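Local coordinates for apoptosis regulator Bcl-2 homolog (Canarypox virus, PDB 5WOS), which inhibits apoptosis of the infected host cell, interacting with the proapoptotic factors BAK1 and BAX and with other BH3-containing proteins such as BIM, at residues A[23-28]-A[38-43]; A[55-60]-A[98-103]; A[104-109]-A[119-124]. All coordinates share one frame; numbering follows the deposited sequence.

How the interactions relate
Three contacts follow one another along the chain without nesting or crossing. Interaction 1 comes first: the loop that leaves helix 14-32 turns back onto that helix before helix 43-69 begins. Interaction 2 spans much more sequence, bringing helix 43-69 against helix 92-112, with helix 78-86 between them in sequence. Interaction 3 closes the short loop after helix 92-112 by packing that helix on the start of helix 121-138. Interactions 2 and 3 therefore share helix 92-112. F27 of segment 23-28 joins the set, reaching A103 and G102 of interaction 2 as well as T106, M121 and P122 of interaction 3.

Interaction 1 (A[23-28]-A[38-43]); sequences IQNYFI and FHVEDE
N25, on the helix, and V40, in the loop that follows it, make the main contact, with H39 adding a smaller one beside them. It is van der Waals contact, a valine methyl resting on the face of an amide, and no polar bond joins the two segments. V40 CG1 lies 3.3 Å from N25 CG and 3.4 Å from N25 ND2. The rotation of V40 (chi1 -65°) turns CG1 onto this amide, while CG2, between backbone N and carbonyl carbon, makes no contact with segment 23-28. V40 CG1 also meets the root of the side chain, 3.3 Å from N25 CB, which is tight for a methyl group. The backbones come close here, with 6.8 Å between N25 CA and V40 CA.

At the oxygen end of the amide, H39 CB stands 3.5 Å from N25 OD1. The imidazole leads away from the helix, so H39 contributes its methylene more than its ring. The amide and ring planes are 25° apart, although the two side chains run nearly perpendicular.

The polar interactions belong to the surroundings. N25 OD1 accepts a hydrogen bond from R36 NE, and N25 ND2 donates to the backbone O of N21, one turn earlier. N21 also holds the loop, its OD1 receiving the backbone N of E41. D42 is the N-cap of helix 43-69, its short carboxylate making a weak bond from OD1 to T45 N.

The connection between helices 14-32 and 43-69 thus folds back on the first helix, while V40 also touches Y46 of the second. The chemistry implies a division of labour in asparagine: both polar atoms of the buried amide are satisfied and its rotation is fixed, while its flat surface serves as a platform for a branched, apolar valine.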
ATOM      1  N   ILE A  23       5.941  -3.384   4.054  1.00 36.33           N
ATOM      2  CA  ILE A  23       5.707  -2.173   3.275  1.00 34.12           C
ATOM      3  C   ILE A  23       6.997  -1.377   3.135  1.00 33.72           C
ATOM      4  O   ILE A  23       7.321  -0.875   2.052  1.00 31.78           O
ATOM      5  CB  ILE A  23       4.593  -1.330   3.924  1.00 36.06           C
ATOM      6  CG1 ILE A  23       3.291  -2.131   4.001  1.00 33.34           C
ATOM      7  CG2 ILE A  23       4.386  -0.038   3.138  1.00 35.90           C
ATOM      8  CD1 ILE A  23       2.177  -1.418   4.726  1.00 40.06           C
ATOM      9  N   GLN A  24       7.742  -1.227   4.230  1.00 34.71           N
ATOM     10  CA  GLN A  24       8.977  -0.455   4.179  1.00 38.54           C
ATOM     11  C   GLN A  24       9.942  -1.029   3.148  1.00 35.72           C
ATOM     12  O   GLN A  24      10.551  -0.285   2.372  1.00 37.24           O
ATOM     13  CB  GLN A  24       9.617  -0.418   5.565  1.00 39.12           C
ATOM     14  CG  GLN A  24      10.520   0.775   5.801  1.00 52.72           C
ATOM     15  CD  GLN A  24      10.641   1.117   7.271  1.00 57.02           C
ATOM     16  OE1 GLN A  24      10.536   0.246   8.135  1.00 56.03           O
ATOM     17  NE2 GLN A  24      10.852   2.396   7.563  1.00 68.26           N
ATOM     18  N   ASN A  25      10.078  -2.352   3.108  1.00 38.95           N
ATOM     19  CA  ASN A  25      11.033  -2.957   2.190  1.00 39.74           C
ATOM     20  C   ASN A  25      10.530  -2.966   0.752  1.00 37.69           C
ATOM     21  O   ASN A  25      11.339  -2.852  -0.176  1.00 35.29           O
ATOM     22  CB  ASN A  25      11.373  -4.376   2.652  1.00 36.43           C
ATOM     23  CG  ASN A  25      12.473  -4.395   3.700  1.00 39.00           C
ATOM     24  OD1 ASN A  25      13.656  -4.329   3.372  1.00 47.45           O
ATOM     25  ND2 ASN A  25      12.087  -4.487   4.968  1.00 43.49           N
ATOM     26  N   TYR A  26       9.219  -3.090   0.533  1.00 37.06           N
ATOM     27  CA  TYR A  26       8.721  -3.016  -0.835  1.00 33.94           C
ATOM     28  C   TYR A  26       8.903  -1.615  -1.405  1.00 33.38           C
ATOM     29  O   TYR A  26       9.303  -1.457  -2.565  1.00 36.37           O
ATOM     30  CB  TYR A  26       7.255  -3.436  -0.903  1.00 36.57           C
ATOM     31  CG  TYR A  26       6.708  -3.382  -2.312  1.00 32.13           C
ATOM     32  CD1 TYR A  26       5.755  -2.442  -2.673  1.00 29.92           C
ATOM     33  CD2 TYR A  26       7.169  -4.253  -3.285  1.00 32.45           C
ATOM     34  CE1 TYR A  26       5.268  -2.383  -3.961  1.00 32.47           C
ATOM     35  CE2 TYR A  26       6.685  -4.205  -4.570  1.00 34.78           C
ATOM     36  CZ  TYR A  26       5.737  -3.266  -4.905  1.00 35.63           C
ATOM     37  OH  TYR A  26       5.254  -3.213  -6.192  1.00 38.19           O
ATOM     38  N   PHE A  27       8.614  -0.583  -0.612  1.00 34.05           N
ATOM     39  CA  PHE A  27       8.858   0.779  -1.073  1.00 36.38           C
ATOM     40  C   PHE A  27      10.330   0.967  -1.413  1.00 39.61           C
ATOM     41  O   PHE A  27      10.673   1.475  -2.487  1.00 39.72           O
ATOM     42  CB  PHE A  27       8.412   1.789  -0.011  1.00 34.14           C
ATOM     43  CG  PHE A  27       6.918   1.921   0.128  1.00 33.06           C
ATOM     44  CD1 PHE A  27       6.053   1.040  -0.505  1.00 37.30           C
ATOM     45  CD2 PHE A  27       6.375   2.941   0.891  1.00 37.34           C
ATOM     46  CE1 PHE A  27       4.682   1.172  -0.371  1.00 40.15           C
ATOM     47  CE2 PHE A  27       5.011   3.077   1.025  1.00 35.58           C
ATOM     48  CZ  PHE A  27       4.164   2.192   0.393  1.00 37.99           C
ATOM     49  N   ILE A  28      11.218   0.544  -0.510  1.00 40.95           N
ATOM     50  CA  ILE A  28      12.654   0.599  -0.784  1.00 37.98           C
ATOM     51  C   ILE A  28      12.967  -0.110  -2.095  1.00 43.11           C
ATOM     52  O   ILE A  28      13.600   0.457  -2.996  1.00 43.76           O
ATOM     53  CB  ILE A  28      13.441  -0.014   0.389  1.00 45.13           C
ATOM     54  CG1 ILE A  28      13.325   0.881   1.625  1.00 43.24           C
ATOM     55  CG2 ILE A  28      14.908  -0.207   0.017  1.00 44.94           C
ATOM     56  CD1 ILE A  28      13.798   0.225   2.895  1.00 32.92           C
ATOM     57  N   PHE A  38      16.256 -10.315   1.448  1.00 32.34           N
ATOM     58  CA  PHE A  38      17.096 -10.769   2.548  1.00 37.25           C
ATOM     59  C   PHE A  38      17.224  -9.734   3.657  1.00 36.84           C
ATOM     60  O   PHE A  38      18.083  -9.882   4.533  1.00 38.18           O
ATOM     61  CB  PHE A  38      18.474 -11.154   2.012  1.00 40.96           C
ATOM     62  CG  PHE A  38      18.419 -12.073   0.823  1.00 39.28           C
ATOM     63  CD1 PHE A  38      17.842 -13.329   0.930  1.00 37.49           C
ATOM     64  CD2 PHE A  38      18.938 -11.679  -0.401  1.00 43.16           C
ATOM     65  CE1 PHE A  38      17.786 -14.175  -0.159  1.00 41.81           C
ATOM     66  CE2 PHE A  38      18.885 -12.522  -1.494  1.00 46.52           C
ATOM     67  CZ  PHE A  38      18.310 -13.772  -1.373  1.00 44.87           C
ATOM     68  N   HIS A  39      16.402  -8.684   3.637  1.00 41.71           N
ATOM     69  CA  HIS A  39      16.301  -7.749   4.748  1.00 39.62           C
ATOM     70  C   HIS A  39      14.994  -7.874   5.511  1.00 44.43           C
ATOM     71  O   HIS A  39      14.900  -7.359   6.628  1.00 48.67           O
ATOM     72  CB  HIS A  39      16.430  -6.302   4.250  1.00 44.10           C
ATOM     73  CG  HIS A  39      17.733  -6.004   3.580  1.00 47.48           C
ATOM     74  ND1 HIS A  39      17.963  -6.271   2.247  1.00 43.67           N
ATOM     75  CD2 HIS A  39      18.878  -5.460   4.057  1.00 54.94           C
ATOM     76  CE1 HIS A  39      19.193  -5.905   1.933  1.00 52.60           C
ATOM     77  NE2 HIS A  39      19.769  -5.410   3.013  1.00 51.08           N
ATOM     78  N   VAL A  40      13.995  -8.541   4.940  1.00 39.63           N
ATOM     79  CA  VAL A  40      12.666  -8.648   5.530  1.00 37.52           C
ATOM     80  C   VAL A  40      12.642  -9.815   6.501  1.00 40.44           C
ATOM     81  O   VAL A  40      13.348 -10.815   6.337  1.00 39.18           O
ATOM     82  CB  VAL A  40      11.576  -8.814   4.446  1.00 41.20           C
ATOM     83  CG1 VAL A  40      11.488  -7.572   3.579  1.00 48.60           C
ATOM     84  CG2 VAL A  40      11.830 -10.056   3.592  1.00 41.51           C
ATOM     85  N   GLU A  41      11.789  -9.683   7.517  1.00 55.72           N
ATOM     86  CA  GLU A  41      11.618 -10.739   8.506  1.00 49.53           C
ATOM     87  C   GLU A  41      10.963 -11.972   7.894  1.00 48.07           C
ATOM     88  O   GLU A  41      11.403 -13.102   8.138  1.00 73.20           O
ATOM     89  CB  GLU A  41      10.789 -10.200   9.675  1.00 69.54           C
ATOM     90  CG  GLU A  41      10.314 -11.238  10.683  1.00 76.32           C
ATOM     91  CD  GLU A  41       9.441 -10.627  11.765  1.00 81.81           C
ATOM     92  OE1 GLU A  41       9.642  -9.437  12.090  1.00 90.08           O
ATOM     93  OE2 GLU A  41       8.546 -11.330  12.279  1.00 87.35           O
ATOM     94  N   ASP A  42       9.913 -11.775   7.095  1.00 55.36           N
ATOM     95  CA  ASP A  42       9.127 -12.862   6.514  1.00 39.69           C
ATOM     96  C   ASP A  42       9.342 -12.847   5.005  1.00 45.97           C
ATOM     97  O   ASP A  42       8.754 -12.029   4.293  1.00 51.39           O
ATOM     98  CB  ASP A  42       7.653 -12.707   6.870  1.00 43.91           C
ATOM     99  CG  ASP A  42       6.787 -13.799   6.275  1.00 48.26           C
ATOM    100  OD1 ASP A  42       7.337 -14.758   5.691  1.00 52.11           O
ATOM    101  OD2 ASP A  42       5.550 -13.690   6.391  1.00 43.32           O
ATOM    102  N   GLU A  43      10.178 -13.769   4.520  1.00 46.81           N
ATOM    103  CA  GLU A  43      10.559 -13.761   3.111  1.00 42.85           C
ATOM    104  C   GLU A  43       9.427 -14.262   2.219  1.00 44.11           C
ATOM    105  O   GLU A  43       9.231 -13.746   1.112  1.00 38.58           O
ATOM    106  CB  GLU A  43      11.819 -14.600   2.916  1.00 47.06           C
ATOM    107  CG  GLU A  43      12.517 -14.378   1.581  1.00 44.64           C
ATOM    108  CD  GLU A  43      12.124 -15.390   0.526  1.00 60.08           C
ATOM    109  OE1 GLU A  43      11.567 -16.447   0.886  1.00 62.48           O
ATOM    110  OE2 GLU A  43      12.377 -15.127  -0.667  1.00 65.83           O
TER

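Interaction 2 (A[55-60]-A[98-103]); sequences IILRDN and IIAFGA
A100 presents its single methyl between two larger side chains, I56 and L57, of the facing helix. I56 meets it with its CG2 branch, 3.8 Å from A100 CB. That branch is extended opposite the I56 backbone N (chi1 -76° for CG1) and points into the interface. L57 comes alongside: L57 CG is 4.2 Å from A100 CB, and L57 CD2 reaches over to the backbone, 3.6 Å from A100 O. Because alanine is so small, the helices draw together to 6.4 Å between L57 CA and A100 CA.

In the next shell, C53 also touches A100, and L57 is backed by Y26 and Y30 of helix 14-32. F64 packs on both I56 and L57 and meets F101 edge-to-face. N60 ND2 donates to I56 O at 2.9 Å, meeting a lone pair of I56 O in the carbonyl plane.

I56 faces both ways, packing also on an aromatic side chain of the bound peptide, while N60, I98 and F101 meet apolar ones. This is consistent with the BH3-binding groove of the Bcl-2 family, the ligand probably being a Bim BH3 peptide. The contact is held largely by van der Waals forces, so close fit, rather than any directional bond, probably sets the helix spacing beneath the groove.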
ATOM      1  N   ILE A  55       1.942  -6.540 -10.112  1.00 37.12           N
ATOM      2  CA  ILE A  55       0.897  -6.765 -11.109  1.00 38.51           C
ATOM      3  C   ILE A  55      -0.032  -5.560 -11.176  1.00 41.38           C
ATOM      4  O   ILE A  55      -0.359  -5.066 -12.261  1.00 44.58           O
ATOM      5  CB  ILE A  55       0.111  -8.051 -10.794  1.00 44.55           C
ATOM      6  CG1 ILE A  55       1.046  -9.260 -10.694  1.00 55.80           C
ATOM      7  CG2 ILE A  55      -0.933  -8.308 -11.876  1.00 51.84           C
ATOM      8  CD1 ILE A  55       0.430 -10.437  -9.965  1.00 51.82           C
ATOM      9  N   ILE A  56      -0.479  -5.075 -10.016  1.00 40.64           N
ATOM     10  CA  ILE A  56      -1.369  -3.917  -9.985  1.00 39.85           C
ATOM     11  C   ILE A  56      -0.695  -2.715 -10.636  1.00 37.75           C
ATOM     12  O   ILE A  56      -1.298  -2.008 -11.451  1.00 43.85           O
ATOM     13  CB  ILE A  56      -1.797  -3.617  -8.537  1.00 38.72           C
ATOM     14  CG1 ILE A  56      -2.846  -4.637  -8.090  1.00 43.14           C
ATOM     15  CG2 ILE A  56      -2.343  -2.197  -8.403  1.00 41.69           C
ATOM     16  CD1 ILE A  56      -3.123  -4.612  -6.611  1.00 35.77           C
ATOM     17  N   LEU A  57       0.564  -2.464 -10.281  1.00 38.18           N
ATOM     18  CA  LEU A  57       1.289  -1.345 -10.870  1.00 37.35           C
ATOM     19  C   LEU A  57       1.385  -1.495 -12.382  1.00 42.79           C
ATOM     20  O   LEU A  57       1.073  -0.565 -13.134  1.00 42.75           O
ATOM     21  CB  LEU A  57       2.683  -1.243 -10.246  1.00 40.71           C
ATOM     22  CG  LEU A  57       2.743  -0.697  -8.816  1.00 44.21           C
ATOM     23  CD1 LEU A  57       4.133  -0.881  -8.231  1.00 43.94           C
ATOM     24  CD2 LEU A  57       2.349   0.769  -8.780  1.00 43.45           C
ATOM     25  N   ARG A  58       1.806  -2.671 -12.849  1.00 49.58           N
ATOM     26  CA  ARG A  58       1.983  -2.876 -14.281  1.00 52.42           C
ATOM     27  C   ARG A  58       0.694  -2.614 -15.049  1.00 48.50           C
ATOM     28  O   ARG A  58       0.738  -2.101 -16.173  1.00 61.55           O
ATOM     29  CB  ARG A  58       2.488  -4.296 -14.539  1.00 48.97           C
ATOM     30  CG  ARG A  58       2.647  -4.651 -16.008  1.00 59.15           C
ATOM     31  CD  ARG A  58       1.535  -5.574 -16.461  1.00 63.91           C
ATOM     32  NE  ARG A  58       1.567  -6.856 -15.758  1.00 46.39           N
ATOM     33  CZ  ARG A  58       0.564  -7.728 -15.744  1.00 62.23           C
ATOM     34  NH1 ARG A  58      -0.564  -7.463 -16.389  1.00 67.95           N
ATOM     35  NH2 ARG A  58       0.686  -8.866 -15.078  1.00 58.75           N
ATOM     36  N   ASP A  59      -0.456  -2.941 -14.463  1.00 50.26           N
ATOM     37  CA  ASP A  59      -1.743  -2.786 -15.130  1.00 44.00           C
ATOM     38  C   ASP A  59      -2.408  -1.437 -14.880  1.00 43.89           C
ATOM     39  O   ASP A  59      -3.348  -1.091 -15.603  1.00 46.69           O
ATOM     40  CB  ASP A  59      -2.698  -3.897 -14.680  1.00 50.89           C
ATOM     41  CG  ASP A  59      -2.221  -5.276 -15.082  1.00 61.21           C
ATOM     42  OD1 ASP A  59      -1.614  -5.400 -16.165  1.00 62.15           O
ATOM     43  OD2 ASP A  59      -2.454  -6.237 -14.317  1.00 58.14           O
ATOM     44  N   ASN A  60      -1.952  -0.669 -13.882  1.00 42.76           N
ATOM     45  CA  ASN A  60      -2.662   0.545 -13.493  1.00 43.75           C
ATOM     46  C   ASN A  60      -1.724   1.723 -13.249  1.00 47.48           C
ATOM     47  O   ASN A  60      -2.143   2.718 -12.643  1.00 48.04           O
ATOM     48  CB  ASN A  60      -3.500   0.300 -12.233  1.00 47.29           C
ATOM     49  CG  ASN A  60      -4.518  -0.807 -12.415  1.00 52.63           C
ATOM     50  OD1 ASN A  60      -5.586  -0.590 -12.986  1.00 60.93           O
ATOM     51  ND2 ASN A  60      -4.194  -2.001 -11.927  1.00 48.69           N
ATOM     52  N   ILE A  98      -3.858  -0.381  -2.051  1.00 35.61           N
ATOM     53  CA  ILE A  98      -3.350   0.755  -1.285  1.00 35.10           C
ATOM     54  C   ILE A  98      -1.827   0.729  -1.241  1.00 31.29           C
ATOM     55  O   ILE A  98      -1.160   1.743  -1.478  1.00 27.15           O
ATOM     56  CB  ILE A  98      -3.954   0.744   0.130  1.00 29.05           C
ATOM     57  CG1 ILE A  98      -5.438   1.099   0.073  1.00 30.51           C
ATOM     58  CG2 ILE A  98      -3.202   1.703   1.066  1.00 32.27           C
ATOM     59  CD1 ILE A  98      -6.224   0.599   1.265  1.00 43.84           C
ATOM     60  N   ILE A  99      -1.257  -0.433  -0.925  1.00 32.93           N
ATOM     61  CA  ILE A  99       0.194  -0.549  -0.822  1.00 35.02           C
ATOM     62  C   ILE A  99       0.844  -0.229  -2.160  1.00 31.58           C
ATOM     63  O   ILE A  99       1.853   0.484  -2.225  1.00 33.41           O
ATOM     64  CB  ILE A  99       0.577  -1.955  -0.324  1.00 33.00           C
ATOM     65  CG1 ILE A  99       0.036  -2.181   1.091  1.00 35.06           C
ATOM     66  CG2 ILE A  99       2.093  -2.145  -0.346  1.00 32.05           C
ATOM     67  CD1 ILE A  99       0.020  -3.644   1.515  1.00 37.78           C
ATOM     68  N   ALA A 100       0.276  -0.749  -3.250  1.00 28.15           N
ATOM     69  CA  ALA A 100       0.844  -0.501  -4.571  1.00 31.51           C
ATOM     70  C   ALA A 100       0.778   0.979  -4.924  1.00 35.91           C
ATOM     71  O   ALA A 100       1.783   1.579  -5.325  1.00 32.06           O
ATOM     72  CB  ALA A 100       0.115  -1.340  -5.620  1.00 35.22           C
ATOM     73  N   PHE A 101      -0.404   1.585  -4.785  1.00 38.97           N
ATOM     74  CA  PHE A 101      -0.538   3.015  -5.036  1.00 35.12           C
ATOM     75  C   PHE A 101       0.341   3.820  -4.088  1.00 34.99           C
ATOM     76  O   PHE A 101       0.936   4.829  -4.485  1.00 35.10           O
ATOM     77  CB  PHE A 101      -1.999   3.439  -4.902  1.00 42.62           C
ATOM     78  CG  PHE A 101      -2.223   4.912  -5.113  1.00 43.09           C
ATOM     79  CD1 PHE A 101      -2.296   5.437  -6.391  1.00 37.52           C
ATOM     80  CD2 PHE A 101      -2.358   5.769  -4.035  1.00 37.92           C
ATOM     81  CE1 PHE A 101      -2.500   6.787  -6.589  1.00 41.22           C
ATOM     82  CE2 PHE A 101      -2.564   7.120  -4.229  1.00 39.71           C
ATOM     83  CZ  PHE A 101      -2.632   7.629  -5.509  1.00 39.49           C
ATOM     84  N   GLY A 102       0.436   3.392  -2.830  1.00 33.01           N
ATOM     85  CA  GLY A 102       1.388   4.012  -1.926  1.00 38.32           C
ATOM     86  C   GLY A 102       2.808   3.939  -2.455  1.00 41.45           C
ATOM     87  O   GLY A 102       3.553   4.922  -2.401  1.00 38.35           O
ATOM     88  N   ALA A 103       3.197   2.775  -2.986  1.00 37.07           N
ATOM     89  CA  ALA A 103       4.532   2.629  -3.556  1.00 34.64           C
ATOM     90  C   ALA A 103       4.752   3.609  -4.702  1.00 36.49           C
ATOM     91  O   ALA A 103       5.808   4.244  -4.791  1.00 44.34           O
ATOM     92  CB  ALA A 103       4.745   1.194  -4.033  1.00 47.11           C
TER

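Interaction 3 (A[104-109]-A[119-124]); sequences YVTKVF and DLMPDI
T106 OG1 is held by one hydrogen bond, to the backbone O of G102, one turn back in its own helix, and the side chain of M121 packs against it. M121 CB is 3.2 Å from T106 OG1, and M121 CG is 3.3 Å from the same oxygen. These approaches are packing, and the hydroxyl's polar need is met by G102. Threonine suits the site for that reason, since a hydroxyl bonded back to its own helix can be buried among apolar neighbours. The two side chains run antiparallel, one alongside the other, and their backbones come to 6.4 Å between T106 CA and M121 CA.

M121 owes its shape to two bends, chi2 -58° and chi3 -63°, which fold the chain round the threonine and bring the terminal methyl to V105. There M121 CE lies 3.8 Å from V105 CG1. The sulfur follows, with M121 SD 4.2 Å from V105 CG1, as the side chains lie roughly perpendicular. A flexible, unbranched methionine can fit round both a branched valine and a threonine in this way. I78, at the start of helix 78-86, also touches M121.

P122 suits the first turn of a helix, where no backbone N-H is needed for an earlier carbonyl, and it packs on F27. Here helix 121-138 begins against helix 92-112, whose V105 and T106 are buried. Together these two consecutive helices correspond to the central hairpin of the Bcl-2 fold, with the other helices packed around it.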
ATOM      1  N   TYR A 104       3.764   3.747  -5.588  1.00 41.36           N
ATOM      2  CA  TYR A 104       3.915   4.658  -6.719  1.00 44.20           C
ATOM      3  C   TYR A 104       4.113   6.091  -6.241  1.00 43.85           C
ATOM      4  O   TYR A 104       5.014   6.796  -6.712  1.00 44.97           O
ATOM      5  CB  TYR A 104       2.701   4.567  -7.645  1.00 44.95           C
ATOM      6  CG  TYR A 104       2.795   5.517  -8.816  1.00 51.35           C
ATOM      7  CD1 TYR A 104       3.797   5.374  -9.762  1.00 59.49           C
ATOM      8  CD2 TYR A 104       1.896   6.564  -8.966  1.00 53.37           C
ATOM      9  CE1 TYR A 104       3.899   6.238 -10.833  1.00 73.12           C
ATOM     10  CE2 TYR A 104       1.990   7.438 -10.038  1.00 58.97           C
ATOM     11  CZ  TYR A 104       2.995   7.269 -10.967  1.00 68.52           C
ATOM     12  OH  TYR A 104       3.104   8.127 -12.036  1.00 74.96           O
ATOM     13  N   VAL A 105       3.268   6.545  -5.312  1.00 42.79           N
ATOM     14  CA  VAL A 105       3.411   7.894  -4.763  1.00 40.60           C
ATOM     15  C   VAL A 105       4.815   8.092  -4.211  1.00 43.76           C
ATOM     16  O   VAL A 105       5.465   9.115  -4.462  1.00 47.29           O
ATOM     17  CB  VAL A 105       2.340   8.146  -3.685  1.00 36.40           C
ATOM     18  CG1 VAL A 105       2.719   9.322  -2.786  1.00 44.68           C
ATOM     19  CG2 VAL A 105       0.994   8.407  -4.335  1.00 34.23           C
ATOM     20  N   THR A 106       5.303   7.113  -3.449  1.00 47.09           N
ATOM     21  CA  THR A 106       6.634   7.222  -2.861  1.00 45.28           C
ATOM     22  C   THR A 106       7.686   7.435  -3.942  1.00 46.38           C
ATOM     23  O   THR A 106       8.523   8.339  -3.841  1.00 44.16           O
ATOM     24  CB  THR A 106       6.942   5.970  -2.035  1.00 37.93           C
ATOM     25  OG1 THR A 106       5.892   5.753  -1.082  1.00 46.07           O
ATOM     26  CG2 THR A 106       8.252   6.124  -1.287  1.00 39.10           C
ATOM     27  N   LYS A 107       7.659   6.609  -4.990  1.00 45.81           N
ATOM     28  CA  LYS A 107       8.577   6.814  -6.104  1.00 51.87           C
ATOM     29  C   LYS A 107       8.387   8.198  -6.712  1.00 49.46           C
ATOM     30  O   LYS A 107       9.363   8.883  -7.035  1.00 58.36           O
ATOM     31  CB  LYS A 107       8.373   5.734  -7.168  1.00 49.11           C
ATOM     32  CG  LYS A 107       9.665   5.222  -7.812  1.00 46.46           C
ATOM     33  CD  LYS A 107       9.437   4.810  -9.261  1.00 52.27           C
ATOM     34  CE  LYS A 107      10.429   3.753  -9.720  1.00 57.64           C
ATOM     35  NZ  LYS A 107      11.843   4.182  -9.545  1.00 65.03           N
ATOM     36  N   VAL A 108       7.134   8.639  -6.847  1.00 55.89           N
ATOM     37  CA  VAL A 108       6.853   9.919  -7.493  1.00 55.72           C
ATOM     38  C   VAL A 108       7.447  11.065  -6.685  1.00 60.66           C
ATOM     39  O   VAL A 108       8.098  11.963  -7.235  1.00 67.75           O
ATOM     40  CB  VAL A 108       5.339  10.089  -7.700  1.00 57.57           C
ATOM     41  CG1 VAL A 108       4.973  11.557  -7.940  1.00 61.22           C
ATOM     42  CG2 VAL A 108       4.885   9.234  -8.873  1.00 52.13           C
ATOM     43  N   PHE A 109       7.241  11.050  -5.367  1.00 53.04           N
ATOM     44  CA  PHE A 109       7.874  12.055  -4.522  1.00 58.83           C
ATOM     45  C   PHE A 109       9.385  11.890  -4.487  1.00 62.12           C
ATOM     46  O   PHE A 109      10.100  12.857  -4.209  1.00 60.37           O
ATOM     47  CB  PHE A 109       7.317  11.987  -3.099  1.00 54.94           C
ATOM     48  CG  PHE A 109       6.028  12.733  -2.909  1.00 57.98           C
ATOM     49  CD1 PHE A 109       5.868  14.012  -3.412  1.00 66.32           C
ATOM     50  CD2 PHE A 109       4.979  12.158  -2.214  1.00 65.20           C
ATOM     51  CE1 PHE A 109       4.689  14.696  -3.230  1.00 67.80           C
ATOM     52  CE2 PHE A 109       3.798  12.839  -2.032  1.00 57.74           C
ATOM     53  CZ  PHE A 109       3.656  14.112  -2.537  1.00 63.53           C
ATOM     54  N   ASP A 119      10.743   9.130   3.416  1.00 71.32           N
ATOM     55  CA  ASP A 119      11.065   8.454   4.667  1.00 71.40           C
ATOM     56  C   ASP A 119       9.819   8.154   5.492  1.00 59.39           C
ATOM     57  O   ASP A 119       9.879   7.324   6.406  1.00 62.55           O
ATOM     58  CB  ASP A 119      12.039   9.307   5.484  1.00 71.60           C
ATOM     59  CG  ASP A 119      12.692   8.533   6.612  1.00 81.16           C
ATOM     60  OD1 ASP A 119      12.699   7.285   6.556  1.00 98.41           O
ATOM     61  OD2 ASP A 119      13.203   9.172   7.554  1.00 79.56           O
ATOM     62  N   LEU A 120       8.689   8.795   5.185  1.00 64.89           N
ATOM     63  CA  LEU A 120       7.493   8.679   6.007  1.00 60.88           C
ATOM     64  C   LEU A 120       6.389   7.832   5.392  1.00 52.08           C
ATOM     65  O   LEU A 120       5.569   7.287   6.141  1.00 47.74           O
ATOM     66  CB  LEU A 120       6.923  10.071   6.308  1.00 60.49           C
ATOM     67  CG  LEU A 120       7.913  11.097   6.860  1.00 77.55           C
ATOM     68  CD1 LEU A 120       7.182  12.387   7.209  1.00 86.60           C
ATOM     69  CD2 LEU A 120       8.664  10.550   8.071  1.00 70.62           C
ATOM     70  N   MET A 121       6.347   7.702   4.067  1.00 56.66           N
ATOM     71  CA  MET A 121       5.237   7.006   3.426  1.00 50.91           C
ATOM     72  C   MET A 121       4.938   5.642   4.033  1.00 46.70           C
ATOM     73  O   MET A 121       3.751   5.335   4.234  1.00 48.67           O
ATOM     74  CB  MET A 121       5.518   6.860   1.924  1.00 43.87           C
ATOM     75  CG  MET A 121       5.302   8.133   1.116  1.00 56.81           C
ATOM     76  SD  MET A 121       3.630   8.808   1.238  1.00 57.70           S
ATOM     77  CE  MET A 121       2.667   7.486   0.503  1.00 43.73           C
ATOM     78  N   PRO A 122       5.922   4.790   4.335  1.00 42.53           N
ATOM     79  CA  PRO A 122       5.581   3.494   4.949  1.00 43.55           C
ATOM     80  C   PRO A 122       4.787   3.638   6.234  1.00 41.63           C
ATOM     81  O   PRO A 122       3.762   2.966   6.412  1.00 41.33           O
ATOM     82  CB  PRO A 122       6.955   2.853   5.181  1.00 40.34           C
ATOM     83  CG  PRO A 122       7.857   3.509   4.184  1.00 41.18           C
ATOM     84  CD  PRO A 122       7.366   4.916   4.068  1.00 46.12           C
ATOM     85  N   ASP A 123       5.234   4.508   7.141  1.00 46.57           N
ATOM     86  CA  ASP A 123       4.511   4.705   8.392  1.00 42.69           C
ATOM     87  C   ASP A 123       3.146   5.333   8.148  1.00 44.70           C
ATOM     88  O   ASP A 123       2.174   5.000   8.835  1.00 45.11           O
ATOM     89  CB  ASP A 123       5.342   5.570   9.335  1.00 43.75           C
ATOM     90  CG  ASP A 123       6.517   4.822   9.933  1.00 46.59           C
ATOM     91  OD1 ASP A 123       6.292   3.865  10.705  1.00 57.66           O
ATOM     92  OD2 ASP A 123       7.669   5.188   9.623  1.00 66.31           O
ATOM     93  N   ILE A 124       3.048   6.230   7.164  1.00 44.30           N
ATOM     94  CA  ILE A 124       1.800   6.955   6.938  1.00 46.96           C
ATOM     95  C   ILE A 124       0.692   6.005   6.494  1.00 55.21           C
ATOM     96  O   ILE A 124      -0.448   6.100   6.970  1.00 43.91           O
ATOM     97  CB  ILE A 124       2.013   8.091   5.920  1.00 50.55           C
ATOM     98  CG1 ILE A 124       2.929   9.164   6.516  1.00 52.47           C
ATOM     99  CG2 ILE A 124       0.672   8.712   5.511  1.00 51.22           C
ATOM    100  CD1 ILE A 124       3.330  10.256   5.542  1.00 65.92           C
TER